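Local coordinates for tryptophan--tRNA ligase (Pyrococcus horikoshii, PDB 3JXE), which catalyses the ATP-dependent joining of tryptophan to its cognate tRNA, passing through a tryptophanyl-adenylate intermediate, as a class I aminoacyl-tRNA synthetase, at residues K6-Y18 and K242-M254. Sequence-based numbering, arbitrary orientation.
Sequences KVTPWEVEGVVDY and KFVPSLTSLSGKM. With TYM (tryptophanyl-5'AMP), chain E; SO4 (sulfate ion), chain F.
An N-terminal beta-hairpin, strands 6-8 and 11-13, packs against the loop that carries the start of the KMSKS region through V12, F243 and K253, beside the adenine of the bound tryptophanyl-AMP. CG2 of V12 approaches F243 CZ at 3.7 Å, obliquely to the ring, while V7 CG1 and V16 CG1 meet the ring edge. With CG anti to its carbonyl carbon (chi1 -60°), F243 also brings another part of its rim, CD2, near C6 of the adenine. Next to it, V244 N donates an almost straight 2.8 Å hydrogen bond to adenine N1. In this class I, Rossmann-fold synthetase the adenine is read by backbone atoms and by K253 of the KMSKS region, where the hairpin packs on the loop. K253 crosses V12 at about a right angle, CD 3.8 Å from V12 CG2. Its chain bends at chi4 (74°), and NZ donates a 3.3 Å hydrogen bond to adenine N7. K253 NZ also makes a weak hydrogen bond to a sulfate, which H87 and H90 of the HIGH region hydrogen-bond as well. Farther along, the Y18 ring lies between V16 CG2 over one face and K242 CG over the opposite one, and its OH accepts a 3.0 Å hydrogen bond from F243 N. A phenylalanine in place of Y18 would keep the ring but would probably leave F243 N without this acceptor. G252 N donates a 2.9 Å hydrogen bond to G14 O.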
# COMPACT_ATOMS: atom_id res chain seq x y z
N LYS B 6 -13.25 -2.83 26.57
CA LYS B 6 -12.53 -2.36 25.39
C LYS B 6 -13.11 -2.98 24.11
O LYS B 6 -13.28 -4.20 24.03
CB LYS B 6 -11.04 -2.67 25.51
CG LYS B 6 -10.14 -1.77 24.67
CD LYS B 6 -8.68 -2.16 24.82
CE LYS B 6 -7.78 -1.18 24.11
NZ LYS B 6 -6.36 -1.60 24.16
N VAL B 7 -13.42 -2.13 23.13
CA VAL B 7 -13.88 -2.58 21.82
C VAL B 7 -13.11 -1.85 20.71
O VAL B 7 -13.44 -0.72 20.34
CB VAL B 7 -15.42 -2.40 21.63
CG1 VAL B 7 -15.85 -2.83 20.23
CG2 VAL B 7 -16.19 -3.19 22.67
N THR B 8 -12.07 -2.50 20.21
CA THR B 8 -11.28 -2.00 19.08
C THR B 8 -11.40 -2.99 17.93
O THR B 8 -11.87 -4.11 18.13
CB THR B 8 -9.79 -1.79 19.46
OG1 THR B 8 -9.09 -3.04 19.41
CG2 THR B 8 -9.64 -1.17 20.85
N PRO B 9 -10.99 -2.59 16.71
CA PRO B 9 -11.00 -3.53 15.58
C PRO B 9 -10.09 -4.75 15.73
O PRO B 9 -9.99 -5.56 14.81
CB PRO B 9 -10.53 -2.67 14.40
CG PRO B 9 -10.79 -1.27 14.82
CD PRO B 9 -10.53 -1.25 16.29
N TRP B 10 -9.43 -4.89 16.89
CA TRP B 10 -8.49 -5.99 17.12
C TRP B 10 -8.68 -6.74 18.44
O TRP B 10 -8.13 -7.83 18.61
CB TRP B 10 -7.04 -5.50 16.99
CG TRP B 10 -6.74 -4.90 15.66
CD1 TRP B 10 -6.43 -5.56 14.51
CD2 TRP B 10 -6.73 -3.50 15.34
NE1 TRP B 10 -6.22 -4.66 13.49
CE2 TRP B 10 -6.41 -3.39 13.97
CE3 TRP B 10 -6.97 -2.33 16.08
CZ2 TRP B 10 -6.31 -2.16 13.33
CZ3 TRP B 10 -6.87 -1.11 15.43
CH2 TRP B 10 -6.54 -1.03 14.07
N GLU B 11 -9.43 -6.15 19.36
CA GLU B 11 -9.68 -6.78 20.66
C GLU B 11 -10.99 -6.33 21.31
O GLU B 11 -11.37 -5.17 21.23
CB GLU B 11 -8.50 -6.56 21.63
CG GLU B 11 -8.10 -5.10 21.81
CD GLU B 11 -7.02 -4.92 22.86
OE1 GLU B 11 -7.29 -5.20 24.05
OE2 GLU B 11 -5.91 -4.48 22.49
N VAL B 12 -11.66 -7.28 21.96
CA VAL B 12 -12.87 -7.01 22.74
C VAL B 12 -12.71 -7.62 24.13
O VAL B 12 -12.63 -8.85 24.27
CB VAL B 12 -14.15 -7.55 22.05
CG1 VAL B 12 -15.38 -7.30 22.91
CG2 VAL B 12 -14.33 -6.91 20.68
N GLU B 13 -12.66 -6.77 25.15
CA GLU B 13 -12.43 -7.21 26.52
C GLU B 13 -13.53 -6.74 27.47
O GLU B 13 -14.01 -5.62 27.36
CB GLU B 13 -11.07 -6.72 27.03
CG GLU B 13 -9.87 -7.38 26.35
CD GLU B 13 -8.55 -6.70 26.68
OE1 GLU B 13 -8.55 -5.62 27.34
OE2 GLU B 13 -7.49 -7.24 26.28
N GLY B 14 -13.92 -7.62 28.40
CA GLY B 14 -14.92 -7.29 29.41
C GLY B 14 -16.36 -7.37 28.92
O GLY B 14 -16.61 -7.55 27.72
N VAL B 15 -17.31 -7.26 29.85
CA VAL B 15 -18.73 -7.26 29.51
C VAL B 15 -19.09 -5.98 28.77
O VAL B 15 -18.86 -4.87 29.26
CB VAL B 15 -19.67 -7.49 30.74
CG1 VAL B 15 -19.50 -8.96 31.26
CG2 VAL B 15 -19.39 -6.44 31.88
N VAL B 16 -19.63 -6.14 27.57
CA VAL B 16 -19.87 -5.01 26.68
C VAL B 16 -21.30 -4.47 26.80
O VAL B 16 -22.27 -5.20 26.61
CB VAL B 16 -19.49 -5.35 25.20
CG1 VAL B 16 -19.94 -6.76 24.81
CG2 VAL B 16 -20.03 -4.31 24.23
N ASP B 17 -21.41 -3.19 27.15
CA ASP B 17 -22.69 -2.49 27.15
C ASP B 17 -22.90 -1.90 25.76
O ASP B 17 -22.23 -0.94 25.37
CB ASP B 17 -22.72 -1.40 28.23
CG ASP B 17 -24.12 -0.81 28.44
OD1 ASP B 17 -24.99 -0.93 27.55
OD2 ASP B 17 -24.34 -0.21 29.52
N TYR B 18 -23.84 -2.48 25.03
CA TYR B 18 -24.10 -2.09 23.64
C TYR B 18 -24.80 -0.74 23.52
O TYR B 18 -24.66 -0.05 22.51
CB TYR B 18 -24.89 -3.18 22.91
CG TYR B 18 -24.11 -4.47 22.73
CD1 TYR B 18 -23.18 -4.61 21.70
CD2 TYR B 18 -24.31 -5.55 23.59
CE1 TYR B 18 -22.46 -5.79 21.54
CE2 TYR B 18 -23.59 -6.74 23.44
CZ TYR B 18 -22.67 -6.85 22.40
OH TYR B 18 -21.97 -8.02 22.24
N LYS B 242 -24.23 -7.24 17.20
CA LYS B 242 -23.62 -7.52 18.49
C LYS B 242 -22.56 -8.61 18.32
O LYS B 242 -22.28 -9.05 17.20
CB LYS B 242 -24.68 -7.96 19.51
CG LYS B 242 -25.64 -6.87 19.93
CD LYS B 242 -26.70 -7.41 20.88
CE LYS B 242 -27.77 -6.36 21.17
NZ LYS B 242 -28.84 -6.89 22.06
N PHE B 243 -21.97 -9.05 19.43
CA PHE B 243 -21.01 -10.14 19.39
C PHE B 243 -21.65 -11.45 19.82
O PHE B 243 -22.55 -11.48 20.65
CB PHE B 243 -19.80 -9.84 20.28
CG PHE B 243 -19.04 -8.61 19.88
CD1 PHE B 243 -18.95 -7.53 20.75
CD2 PHE B 243 -18.42 -8.52 18.64
CE1 PHE B 243 -18.25 -6.38 20.40
CE2 PHE B 243 -17.72 -7.38 18.27
CZ PHE B 243 -17.64 -6.31 19.15
N VAL B 244 -21.17 -12.55 19.23
CA VAL B 244 -21.52 -13.88 19.69
C VAL B 244 -20.60 -14.21 20.86
O VAL B 244 -19.37 -14.22 20.70
CB VAL B 244 -21.37 -14.94 18.57
CG1 VAL B 244 -21.89 -16.29 19.03
CG2 VAL B 244 -22.10 -14.50 17.32
N PRO B 245 -21.18 -14.48 22.05
CA PRO B 245 -20.36 -14.76 23.23
C PRO B 245 -19.75 -16.16 23.18
O PRO B 245 -20.25 -17.03 22.46
CB PRO B 245 -21.37 -14.66 24.38
CG PRO B 245 -22.68 -15.02 23.76
CD PRO B 245 -22.62 -14.51 22.35
N SER B 246 -18.66 -16.36 23.93
CA SER B 246 -18.05 -17.68 24.04
C SER B 246 -18.87 -18.57 24.97
O SER B 246 -19.74 -18.08 25.69
CB SER B 246 -16.60 -17.57 24.53
OG SER B 246 -16.53 -17.18 25.89
N LEU B 247 -18.59 -19.87 24.94
CA LEU B 247 -19.32 -20.85 25.75
C LEU B 247 -19.32 -20.54 27.24
O LEU B 247 -20.39 -20.40 27.85
CB LEU B 247 -18.76 -22.26 25.52
CG LEU B 247 -19.28 -23.05 24.31
CD1 LEU B 247 -18.32 -24.18 23.97
CD2 LEU B 247 -20.69 -23.58 24.56
N THR B 248 -18.13 -20.43 27.82
CA THR B 248 -17.99 -20.25 29.27
C THR B 248 -18.26 -18.81 29.70
O THR B 248 -19.15 -18.55 30.51
CB THR B 248 -16.60 -20.70 29.78
OG1 THR B 248 -15.58 -19.95 29.12
CG2 THR B 248 -16.38 -22.19 29.52
N SER B 249 -17.48 -17.88 29.15
CA SER B 249 -17.50 -16.48 29.59
C SER B 249 -18.66 -15.67 29.01
O SER B 249 -19.17 -15.97 27.92
CB SER B 249 -16.16 -15.82 29.26
OG SER B 249 -16.08 -14.52 29.82
N LEU B 250 -19.07 -14.64 29.75
CA LEU B 250 -20.08 -13.69 29.29
C LEU B 250 -19.43 -12.37 28.89
O LEU B 250 -20.08 -11.49 28.30
CB LEU B 250 -21.17 -13.49 30.37
CG LEU B 250 -20.87 -12.75 31.69
CD1 LEU B 250 -22.18 -12.28 32.33
CD2 LEU B 250 -20.05 -13.59 32.68
N SER B 251 -18.14 -12.23 29.21
CA SER B 251 -17.35 -11.06 28.85
C SER B 251 -16.53 -11.33 27.58
O SER B 251 -16.24 -12.48 27.24
CB SER B 251 -16.44 -10.65 30.01
OG SER B 251 -15.36 -11.56 30.17
N GLY B 252 -16.15 -10.25 26.90
CA GLY B 252 -15.43 -10.35 25.63
C GLY B 252 -16.33 -10.87 24.53
O GLY B 252 -17.51 -10.52 24.46
N LYS B 253 -15.76 -11.70 23.66
CA LYS B 253 -16.50 -12.33 22.57
C LYS B 253 -15.91 -13.70 22.23
O LYS B 253 -14.88 -14.09 22.80
CB LYS B 253 -16.52 -11.43 21.32
CG LYS B 253 -15.16 -11.21 20.66
CD LYS B 253 -15.28 -10.35 19.41
CE LYS B 253 -13.94 -10.19 18.71
NZ LYS B 253 -13.52 -11.44 18.00
N MET B 254 -16.55 -14.42 21.33
CA MET B 254 -16.01 -15.68 20.82
C MET B 254 -14.79 -15.37 19.96
O MET B 254 -14.89 -14.66 18.96
CB MET B 254 -17.05 -16.44 20.01
CG MET B 254 -16.63 -17.85 19.65
SD MET B 254 -17.66 -18.62 18.38
CE MET B 254 -19.17 -18.92 19.29
P TYM E . -12.46 -10.32 11.44
O1P TYM E . -11.81 -11.24 10.48
O2P TYM E . -11.91 -10.18 12.81
O5' TYM E . -14.01 -10.72 11.58
C5' TYM E . -14.81 -10.87 10.40
C4' TYM E . -16.27 -10.46 10.66
O4' TYM E . -16.76 -11.14 11.85
C1' TYM E . -17.25 -10.14 12.79
N9 TYM E . -17.02 -10.74 14.14
C4 TYM E . -17.96 -11.18 14.97
N3 TYM E . -19.31 -11.22 14.91
C2 TYM E . -20.02 -11.72 15.91
N1 TYM E . -19.44 -12.20 17.00
C6 TYM E . -18.10 -12.19 17.13
N6 TYM E . -17.54 -12.68 18.23
C5 TYM E . -17.32 -11.67 16.10
N7 TYM E . -16.02 -11.52 15.91
C8 TYM E . -15.83 -10.96 14.72
C2' TYM E . -16.47 -8.87 12.45
O2' TYM E . -17.23 -7.72 12.80
C3' TYM E . -16.37 -8.96 10.93
O3' TYM E . -17.59 -8.48 10.33
NH3 TYM E . -10.16 -6.32 9.62
CA TYM E . -11.38 -7.13 9.47
CB TYM E . -11.52 -7.59 8.02
CG TYM E . -12.38 -6.61 7.17
CD2 TYM E . -13.73 -6.30 7.33
CE2 TYM E . -14.07 -5.38 6.33
CE3 TYM E . -14.69 -6.72 8.24
CD1 TYM E . -11.96 -5.90 6.10
NE1 TYM E . -13.01 -5.12 5.57
CZ2 TYM E . -15.37 -4.89 6.25
CZ3 TYM E . -15.99 -6.22 8.16
CH2 TYM E . -16.33 -5.31 7.17
C TYM E . -11.31 -8.36 10.39
O TYM E . -10.23 -8.82 10.72
OPP TYM E . -12.54 -8.85 10.76
S SO4 F . -11.21 -13.60 16.55
O1 SO4 F . -10.67 -12.76 17.62
O2 SO4 F . -12.63 -13.82 16.77
O3 SO4 F . -11.01 -12.96 15.26
O4 SO4 F . -10.50 -14.88 16.56